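Cytoplasmic protein (Cryptococcus neoformans var. grubii serotype A, PDB 7LPO) probably hydrolyses steryl beta-glucosides, as a fungal sterylglucosidase of glycoside hydrolase family 5. Local coordinates at residues Q209-Y221 against K230-D242. Numbering follows the deposited sequence.
Sequences QTIWTFFFAGKTY and KNIQDFLQDHFID
Q233 OE1 is gripped from two directions: K219 N donates to it at 2.9 Å, nearly straight and in the carbonyl plane, and a water shared with T220 OG1 donates as well. At the kink of helix 209-221, where K219 N has lost its partner in the turn before, Q233 OE1 takes its place. Q233 reaches across because its chain runs extended, CG anti to the backbone N (chi1 173°). One turn on, Q237 NE2 donates to F215 O at 2.7 Å, lying 20° off that carbonyl's plane; a water links the same amide nitrogen to F216 O.

Q237 also packs through its aliphatic part: CG sits over the centre of the F215 ring, a CH-pi contact, while F240 CD2 meets the ring edge and L236 CB touches F215 CD1 at 3.7 Å. I232 CG2 lies over one face of F214. At the solvent-facing end K219, bent at chi3, crosses Q233 and forms a salt bridge from NZ to D234 OD1 at 3.1 Å. N231 is the N-cap of helix 232-242, OD1 accepting from Q233 N at 2.7 Å, and its ND2 gives G218 O a weak bond.

The helices cross at -125° with axes 7.0 Å apart, joined by the short hairpin of strands 226-227 and 230-231. Helix 232-254 leads into strand 263-267, parallel to 137-143, consistent with a helix of the family 5 TIM barrel; helix 206-221 packs across its start. Helix 400-419 packs against A217 and T220 and ties down Q237 OE1 through H408, while I367 of helix 367-370 touches F214.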
ATOM      1  N   GLN A 209     -16.290  -9.247   5.931  1.00 14.83           N
ATOM      2  CA  GLN A 209     -17.234  -9.630   4.885  1.00 14.86           C
ATOM      3  C   GLN A 209     -18.512  -8.813   4.998  1.00 14.87           C
ATOM      4  O   GLN A 209     -19.109  -8.425   3.989  1.00 15.32           O
ATOM      5  CB  GLN A 209     -17.543 -11.127   4.967  1.00 15.60           C
ATOM      6  CG  GLN A 209     -16.469 -12.008   4.370  1.00 15.21           C
ATOM      7  CD  GLN A 209     -16.633 -13.469   4.742  1.00 15.37           C
ATOM      8  OE1 GLN A 209     -17.048 -13.806   5.859  1.00 15.97           O
ATOM      9  NE2 GLN A 209     -16.305 -14.349   3.805  1.00 16.36           N
ATOM     10  N   THR A 210     -18.933  -8.517   6.224  1.00 16.40           N
ATOM     11  CA  THR A 210     -20.119  -7.697   6.425  1.00 15.53           C
ATOM     12  C   THR A 210     -19.812  -6.233   6.165  1.00 16.85           C
ATOM     13  O   THR A 210     -20.507  -5.572   5.385  1.00 15.45           O
ATOM     14  CB  THR A 210     -20.651  -7.883   7.847  1.00 18.50           C
ATOM     15  OG1 THR A 210     -21.023  -9.249   8.030  1.00 15.65           O
ATOM     16  CG2 THR A 210     -21.862  -6.987   8.098  1.00 18.81           C
ATOM     17  N   ILE A 211     -18.758  -5.720   6.801  1.00 14.79           N
ATOM     18  CA  ILE A 211     -18.532  -4.282   6.829  1.00 14.74           C
ATOM     19  C   ILE A 211     -18.254  -3.757   5.432  1.00 14.69           C
ATOM     20  O   ILE A 211     -18.760  -2.698   5.047  1.00 14.66           O
ATOM     21  CB  ILE A 211     -17.389  -3.942   7.803  1.00 14.71           C
ATOM     22  CG1 ILE A 211     -17.843  -4.178   9.241  1.00 14.76           C
ATOM     23  CG2 ILE A 211     -16.954  -2.489   7.632  1.00 16.21           C
ATOM     24  CD1 ILE A 211     -16.701  -4.237  10.252  1.00 14.75           C
ATOM     25  N   TRP A 212     -17.441  -4.481   4.654  1.00 14.68           N
ATOM     26  CA  TRP A 212     -17.131  -4.037   3.302  1.00 14.63           C
ATOM     27  C   TRP A 212     -18.349  -4.114   2.390  1.00 14.66           C
ATOM     28  O   TRP A 212     -18.489  -3.287   1.486  1.00 14.62           O
ATOM     29  CB  TRP A 212     -15.981  -4.865   2.737  1.00 14.62           C
ATOM     30  CG  TRP A 212     -14.651  -4.492   3.278  1.00 14.58           C
ATOM     31  CD1 TRP A 212     -13.845  -5.260   4.053  1.00 14.59           C
ATOM     32  CD2 TRP A 212     -13.967  -3.242   3.095  1.00 14.52           C
ATOM     33  NE1 TRP A 212     -12.691  -4.574   4.359  1.00 14.55           N
ATOM     34  CE2 TRP A 212     -12.744  -3.332   3.786  1.00 14.50           C
ATOM     35  CE3 TRP A 212     -14.271  -2.058   2.411  1.00 14.48           C
ATOM     36  CZ2 TRP A 212     -11.817  -2.290   3.809  1.00 14.45           C
ATOM     37  CZ3 TRP A 212     -13.350  -1.027   2.432  1.00 14.43           C
ATOM     38  CH2 TRP A 212     -12.136  -1.148   3.130  1.00 14.41           C
ATOM     39  N   THR A 213     -19.235  -5.091   2.599  1.00 14.72           N
ATOM     40  CA  THR A 213     -20.473  -5.140   1.825  1.00 14.75           C
ATOM     41  C   THR A 213     -21.353  -3.933   2.144  1.00 14.74           C
ATOM     42  O   THR A 213     -21.965  -3.341   1.243  1.00 14.73           O
ATOM     43  CB  THR A 213     -21.213  -6.449   2.112  1.00 14.82           C
ATOM     44  OG1 THR A 213     -20.385  -7.571   1.791  1.00 14.83           O
ATOM     45  CG2 THR A 213     -22.487  -6.562   1.298  1.00 14.86           C
ATOM     46  N   PHE A 214     -21.419  -3.555   3.428  1.00 14.75           N
ATOM     47  CA  PHE A 214     -22.075  -2.313   3.826  1.00 14.74           C
ATOM     48  C   PHE A 214     -21.451  -1.120   3.107  1.00 14.67           C
ATOM     49  O   PHE A 214     -22.141  -0.343   2.440  1.00 14.66           O
ATOM     50  CB  PHE A 214     -21.969  -2.128   5.352  1.00 14.75           C
ATOM     51  CG  PHE A 214     -22.889  -3.007   6.172  1.00 14.83           C
ATOM     52  CD1 PHE A 214     -23.889  -3.764   5.592  1.00 14.88           C
ATOM     53  CD2 PHE A 214     -22.757  -3.048   7.556  1.00 14.85           C
ATOM     54  CE1 PHE A 214     -24.750  -4.541   6.377  1.00 14.95           C
ATOM     55  CE2 PHE A 214     -23.607  -3.834   8.343  1.00 14.92           C
ATOM     56  CZ  PHE A 214     -24.598  -4.578   7.755  1.00 14.97           C
ATOM     57  N   PHE A 215     -20.127  -0.973   3.229  1.00 14.63           N
ATOM     58  CA  PHE A 215     -19.439   0.222   2.741  1.00 14.56           C
ATOM     59  C   PHE A 215     -19.706   0.475   1.260  1.00 14.55           C
ATOM     60  O   PHE A 215     -20.016   1.603   0.861  1.00 14.52           O
ATOM     61  CB  PHE A 215     -17.935   0.083   2.994  1.00 14.53           C
ATOM     62  CG  PHE A 215     -17.141   1.337   2.719  1.00 14.47           C
ATOM     63  CD1 PHE A 215     -17.081   2.360   3.659  1.00 14.45           C
ATOM     64  CD2 PHE A 215     -16.436   1.487   1.531  1.00 14.43           C
ATOM     65  CE1 PHE A 215     -16.349   3.500   3.426  1.00 14.40           C
ATOM     66  CE2 PHE A 215     -15.698   2.636   1.294  1.00 14.38           C
ATOM     67  CZ  PHE A 215     -15.658   3.645   2.258  1.00 14.36           C
ATOM     68  N   PHE A 216     -19.555  -0.549   0.427  1.00 14.56           N
ATOM     69  CA  PHE A 216     -19.600  -0.373  -1.015  1.00 14.55           C
ATOM     70  C   PHE A 216     -20.960  -0.659  -1.618  1.00 14.59           C
ATOM     71  O   PHE A 216     -21.227  -0.192  -2.728  1.00 14.58           O
ATOM     72  CB  PHE A 216     -18.584  -1.287  -1.712  1.00 14.53           C
ATOM     73  CG  PHE A 216     -17.181  -0.808  -1.627  1.00 14.48           C
ATOM     74  CD1 PHE A 216     -16.816   0.409  -2.162  1.00 14.43           C
ATOM     75  CD2 PHE A 216     -16.222  -1.572  -1.004  1.00 14.48           C
ATOM     76  CE1 PHE A 216     -15.526   0.853  -2.080  1.00 14.39           C
ATOM     77  CE2 PHE A 216     -14.920  -1.133  -0.924  1.00 14.43           C
ATOM     78  CZ  PHE A 216     -14.570   0.077  -1.466  1.00 14.39           C
ATOM     79  N   ALA A 217     -21.823  -1.423  -0.932  1.00 14.65           N
ATOM     80  CA  ALA A 217     -23.052  -1.874  -1.573  1.00 14.70           C
ATOM     81  C   ALA A 217     -24.195  -2.112  -0.595  1.00 14.75           C
ATOM     82  O   ALA A 217     -25.100  -2.895  -0.909  1.00 14.81           O
ATOM     83  CB  ALA A 217     -22.772  -3.175  -2.364  1.00 14.72           C
ATOM     84  N   GLY A 218     -24.179  -1.463   0.569  1.00 14.75           N
ATOM     85  CA  GLY A 218     -25.268  -1.627   1.520  1.00 14.80           C
ATOM     86  C   GLY A 218     -26.640  -1.364   0.925  1.00 14.84           C
ATOM     87  O   GLY A 218     -27.617  -2.024   1.281  1.00 17.42           O
ATOM     88  N   LYS A 219     -26.737  -0.402   0.005  1.00 14.92           N
ATOM     89  CA  LYS A 219     -28.044  -0.073  -0.565  1.00 17.34           C
ATOM     90  C   LYS A 219     -28.593  -1.199  -1.432  1.00 16.16           C
ATOM     91  O   LYS A 219     -29.809  -1.277  -1.638  1.00 16.12           O
ATOM     92  CB  LYS A 219     -27.960   1.221  -1.385  1.00 19.22           C
ATOM     93  CG  LYS A 219     -27.813   2.476  -0.542  1.00 21.68           C
ATOM     94  CD  LYS A 219     -27.730   3.731  -1.405  1.00 24.96           C
ATOM     95  CE  LYS A 219     -26.310   3.972  -1.899  1.00 30.71           C
ATOM     96  NZ  LYS A 219     -26.096   5.373  -2.392  1.00 34.86           N
ATOM     97  N   THR A 220     -27.730  -2.074  -1.934  1.00 14.88           N
ATOM     98  CA  THR A 220     -28.143  -3.189  -2.774  1.00 14.92           C
ATOM     99  C   THR A 220     -28.426  -4.447  -1.965  1.00 14.98           C
ATOM    100  O   THR A 220     -29.426  -5.129  -2.213  1.00 15.04           O
ATOM    101  CB  THR A 220     -27.053  -3.479  -3.813  1.00 16.86           C
ATOM    102  OG1 THR A 220     -26.875  -2.327  -4.645  1.00 18.56           O
ATOM    103  CG2 THR A 220     -27.395  -4.700  -4.680  1.00 17.60           C
ATOM    104  N   TYR A 221     -27.575  -4.757  -0.984  1.00 16.23           N
ATOM    105  CA  TYR A 221     -27.636  -6.029  -0.283  1.00 16.66           C
ATOM    106  C   TYR A 221     -28.115  -5.928   1.153  1.00 17.74           C
ATOM    107  O   TYR A 221     -28.510  -6.954   1.715  1.00 18.55           O
ATOM    108  CB  TYR A 221     -26.257  -6.705  -0.303  1.00 18.50           C
ATOM    109  CG  TYR A 221     -25.783  -6.977  -1.710  1.00 17.81           C
ATOM    110  CD1 TYR A 221     -26.440  -7.893  -2.515  1.00 16.73           C
ATOM    111  CD2 TYR A 221     -24.700  -6.294  -2.246  1.00 18.08           C
ATOM    112  CE1 TYR A 221     -26.026  -8.124  -3.819  1.00 15.76           C
ATOM    113  CE2 TYR A 221     -24.283  -6.515  -3.528  1.00 15.83           C
ATOM    114  CZ  TYR A 221     -24.944  -7.431  -4.317  1.00 16.71           C
ATOM    115  OH  TYR A 221     -24.526  -7.650  -5.618  1.00 19.29           O
ATOM    116  N   LYS A 230     -30.051   7.418   6.553  1.00 20.94           N
ATOM    117  CA  LYS A 230     -29.289   6.998   5.381  1.00 18.74           C
ATOM    118  C   LYS A 230     -29.056   5.492   5.412  1.00 16.65           C
ATOM    119  O   LYS A 230     -28.991   4.879   6.479  1.00 18.70           O
ATOM    120  CB  LYS A 230     -27.908   7.664   5.322  1.00 20.76           C
ATOM    121  CG  LYS A 230     -27.853   9.163   5.203  1.00 26.55           C
ATOM    122  CD  LYS A 230     -26.397   9.591   5.411  1.00 33.59           C
ATOM    123  CE  LYS A 230     -26.128  11.020   4.962  1.00 39.94           C
ATOM    124  NZ  LYS A 230     -24.667  11.360   5.057  1.00 42.34           N
ATOM    125  N   ASN A 231     -28.880   4.886   4.243  1.00 14.78           N
ATOM    126  CA  ASN A 231     -28.328   3.537   4.248  1.00 15.20           C
ATOM    127  C   ASN A 231     -26.919   3.561   4.847  1.00 14.75           C
ATOM    128  O   ASN A 231     -26.162   4.520   4.683  1.00 14.69           O
ATOM    129  CB  ASN A 231     -28.291   2.944   2.842  1.00 14.80           C
ATOM    130  CG  ASN A 231     -27.870   1.459   2.847  1.00 14.82           C
ATOM    131  OD1 ASN A 231     -26.686   1.127   2.818  1.00 14.79           O
ATOM    132  ND2 ASN A 231     -28.846   0.579   2.896  1.00 14.89           N
ATOM    133  N   ILE A 232     -26.576   2.501   5.578  1.00 14.78           N
ATOM    134  CA  ILE A 232     -25.235   2.376   6.152  1.00 14.74           C
ATOM    135  C   ILE A 232     -24.151   2.629   5.106  1.00 14.68           C
ATOM    136  O   ILE A 232     -23.075   3.153   5.428  1.00 19.44           O
ATOM    137  CB  ILE A 232     -25.083   0.983   6.802  1.00 14.79           C
ATOM    138  CG1 ILE A 232     -23.738   0.835   7.501  1.00 14.75           C
ATOM    139  CG2 ILE A 232     -25.251  -0.116   5.757  1.00 14.81           C
ATOM    140  CD1 ILE A 232     -23.443   1.916   8.493  1.00 14.73           C
ATOM    141  N   GLN A 233     -24.420   2.299   3.841  1.00 14.68           N
ATOM    142  CA  GLN A 233     -23.432   2.542   2.791  1.00 14.63           C
ATOM    143  C   GLN A 233     -23.086   4.025   2.684  1.00 14.58           C
ATOM    144  O   GLN A 233     -21.907   4.395   2.597  1.00 14.53           O
ATOM    145  CB  GLN A 233     -23.948   2.011   1.446  1.00 14.65           C
ATOM    146  CG  GLN A 233     -23.072   2.354   0.255  1.00 14.61           C
ATOM    147  CD  GLN A 233     -23.726   2.012  -1.081  1.00 17.15           C
ATOM    148  OE1 GLN A 233     -24.579   1.126  -1.159  1.00 19.15           O
ATOM    149  NE2 GLN A 233     -23.324   2.720  -2.141  1.00 17.43           N
ATOM    150  N   ASP A 234     -24.105   4.891   2.672  1.00 14.59           N
ATOM    151  CA  ASP A 234     -23.858   6.327   2.565  1.00 17.95           C
ATOM    152  C   ASP A 234     -23.266   6.881   3.855  1.00 15.82           C
ATOM    153  O   ASP A 234     -22.345   7.705   3.823  1.00 18.16           O
ATOM    154  CB  ASP A 234     -25.154   7.062   2.210  1.00 21.93           C
ATOM    155  CG  ASP A 234     -25.514   6.932   0.724  1.00 29.77           C
ATOM    156  OD1 ASP A 234     -24.589   6.814  -0.112  1.00 31.45           O
ATOM    157  OD2 ASP A 234     -26.721   6.930   0.392  1.00 32.91           O
ATOM    158  N   PHE A 235     -23.784   6.441   4.998  1.00 14.74           N
ATOM    159  CA  PHE A 235     -23.228   6.862   6.278  1.00 15.07           C
ATOM    160  C   PHE A 235     -21.720   6.614   6.321  1.00 15.47           C
ATOM    161  O   PHE A 235     -20.937   7.537   6.566  1.00 14.47           O
ATOM    162  CB  PHE A 235     -23.963   6.120   7.402  1.00 15.55           C
ATOM    163  CG  PHE A 235     -23.582   6.556   8.785  1.00 17.59           C
ATOM    164  CD1 PHE A 235     -22.517   5.965   9.444  1.00 20.68           C
ATOM    165  CD2 PHE A 235     -24.304   7.537   9.438  1.00 18.91           C
ATOM    166  CE1 PHE A 235     -22.171   6.360  10.725  1.00 20.89           C
ATOM    167  CE2 PHE A 235     -23.959   7.940  10.712  1.00 20.71           C
ATOM    168  CZ  PHE A 235     -22.899   7.351  11.356  1.00 22.09           C
ATOM    169  N   LEU A 236     -21.289   5.381   6.041  1.00 14.53           N
ATOM    170  CA  LEU A 236     -19.863   5.072   6.120  1.00 14.49           C
ATOM    171  C   LEU A 236     -19.067   5.821   5.055  1.00 14.44           C
ATOM    172  O   LEU A 236     -18.032   6.423   5.360  1.00 14.40           O
ATOM    173  CB  LEU A 236     -19.633   3.564   5.994  1.00 14.52           C
ATOM    174  CG  LEU A 236     -20.191   2.707   7.133  1.00 14.58           C
ATOM    175  CD1 LEU A 236     -20.025   1.200   6.884  1.00 14.61           C
ATOM    176  CD2 LEU A 236     -19.548   3.099   8.456  1.00 16.22           C
ATOM    177  N   GLN A 237     -19.524   5.803   3.797  1.00 14.43           N
ATOM    178  CA  GLN A 237     -18.749   6.456   2.743  1.00 14.38           C
ATOM    179  C   GLN A 237     -18.688   7.965   2.960  1.00 14.35           C
ATOM    180  O   GLN A 237     -17.631   8.580   2.778  1.00 14.31           O
ATOM    181  CB  GLN A 237     -19.335   6.146   1.358  1.00 14.40           C
ATOM    182  CG  GLN A 237     -19.102   4.725   0.871  1.00 14.42           C
ATOM    183  CD  GLN A 237     -19.200   4.586  -0.651  1.00 15.45           C
ATOM    184  OE1 GLN A 237     -18.763   5.462  -1.406  1.00 15.79           O
ATOM    185  NE2 GLN A 237     -19.759   3.466  -1.103  1.00 14.99           N
ATOM    186  N   ASP A 238     -19.809   8.584   3.347  1.00 14.92           N
ATOM    187  CA  ASP A 238     -19.824  10.032   3.545  1.00 16.27           C
ATOM    188  C   ASP A 238     -18.907  10.450   4.689  1.00 15.57           C
ATOM    189  O   ASP A 238     -18.247  11.492   4.616  1.00 16.02           O
ATOM    190  CB  ASP A 238     -21.250  10.525   3.819  1.00 22.57           C
ATOM    191  CG  ASP A 238     -22.128  10.513   2.584  1.00 29.71           C
ATOM    192  OD1 ASP A 238     -21.634  10.189   1.486  1.00 33.54           O
ATOM    193  OD2 ASP A 238     -23.331  10.819   2.712  1.00 33.66           O
ATOM    194  N   HIS A 239     -18.868   9.675   5.775  1.00 14.35           N
ATOM    195  CA  HIS A 239     -17.991  10.057   6.881  1.00 15.68           C
ATOM    196  C   HIS A 239     -16.522   9.883   6.496  1.00 16.35           C
ATOM    197  O   HIS A 239     -15.676  10.709   6.857  1.00 14.27           O
ATOM    198  CB  HIS A 239     -18.334   9.252   8.142  1.00 15.38           C
ATOM    199  CG  HIS A 239     -19.491   9.811   8.916  1.00 17.25           C
ATOM    200  ND1 HIS A 239     -20.800   9.468   8.650  1.00 17.59           N
ATOM    201  CD2 HIS A 239     -19.538  10.699   9.940  1.00 17.80           C
ATOM    202  CE1 HIS A 239     -21.603  10.118   9.476  1.00 18.20           C
ATOM    203  NE2 HIS A 239     -20.864  10.879  10.265  1.00 17.04           N
ATOM    204  N   PHE A 240     -16.203   8.839   5.727  1.00 14.30           N
ATOM    205  CA  PHE A 240     -14.818   8.643   5.300  1.00 14.27           C
ATOM    206  C   PHE A 240     -14.385   9.740   4.332  1.00 14.22           C
ATOM    207  O   PHE A 240     -13.298  10.313   4.466  1.00 16.23           O
ATOM    208  CB  PHE A 240     -14.655   7.262   4.658  1.00 14.28           C
ATOM    209  CG  PHE A 240     -13.351   7.085   3.928  1.00 14.25           C
ATOM    210  CD1 PHE A 240     -12.163   6.947   4.626  1.00 14.68           C
ATOM    211  CD2 PHE A 240     -13.314   7.075   2.548  1.00 14.23           C
ATOM    212  CE1 PHE A 240     -10.960   6.798   3.950  1.00 14.75           C
ATOM    213  CE2 PHE A 240     -12.130   6.923   1.876  1.00 14.45           C
ATOM    214  CZ  PHE A 240     -10.950   6.779   2.572  1.00 14.19           C
ATOM    215  N   ILE A 241     -15.230  10.045   3.349  1.00 14.24           N
ATOM    216  CA  ILE A 241     -14.915  11.086   2.376  1.00 16.50           C
ATOM    217  C   ILE A 241     -14.866  12.453   3.048  1.00 14.59           C
ATOM    218  O   ILE A 241     -14.020  13.292   2.714  1.00 16.68           O
ATOM    219  CB  ILE A 241     -15.936  11.036   1.220  1.00 15.88           C
ATOM    220  CG1 ILE A 241     -15.776   9.709   0.462  1.00 16.55           C
ATOM    221  CG2 ILE A 241     -15.766  12.226   0.283  1.00 16.42           C
ATOM    222  CD1 ILE A 241     -16.834   9.442  -0.596  1.00 17.91           C
ATOM    223  N   ASP A 242     -15.752  12.693   4.019  1.00 14.20           N
ATOM    224  CA  ASP A 242     -15.709  13.952   4.760  1.00 14.27           C
ATOM    225  C   ASP A 242     -14.419  14.074   5.559  1.00 14.16           C
ATOM    226  O   ASP A 242     -13.834  15.157   5.644  1.00 15.82           O
ATOM    227  CB  ASP A 242     -16.906  14.061   5.707  1.00 19.54           C
ATOM    228  CG  ASP A 242     -18.183  14.497   5.006  1.00 24.34           C
ATOM    229  OD1 ASP A 242     -18.161  14.670   3.765  1.00 26.23           O
ATOM    230  OD2 ASP A 242     -19.219  14.651   5.704  1.00 24.87           O
TER
HETATM  231  O   HOH W   1     -20.131   2.093  -3.812  1.00 16.06           O
HETATM  232  O   HOH W   2     -25.331  -0.176  -3.636  1.00 15.40           O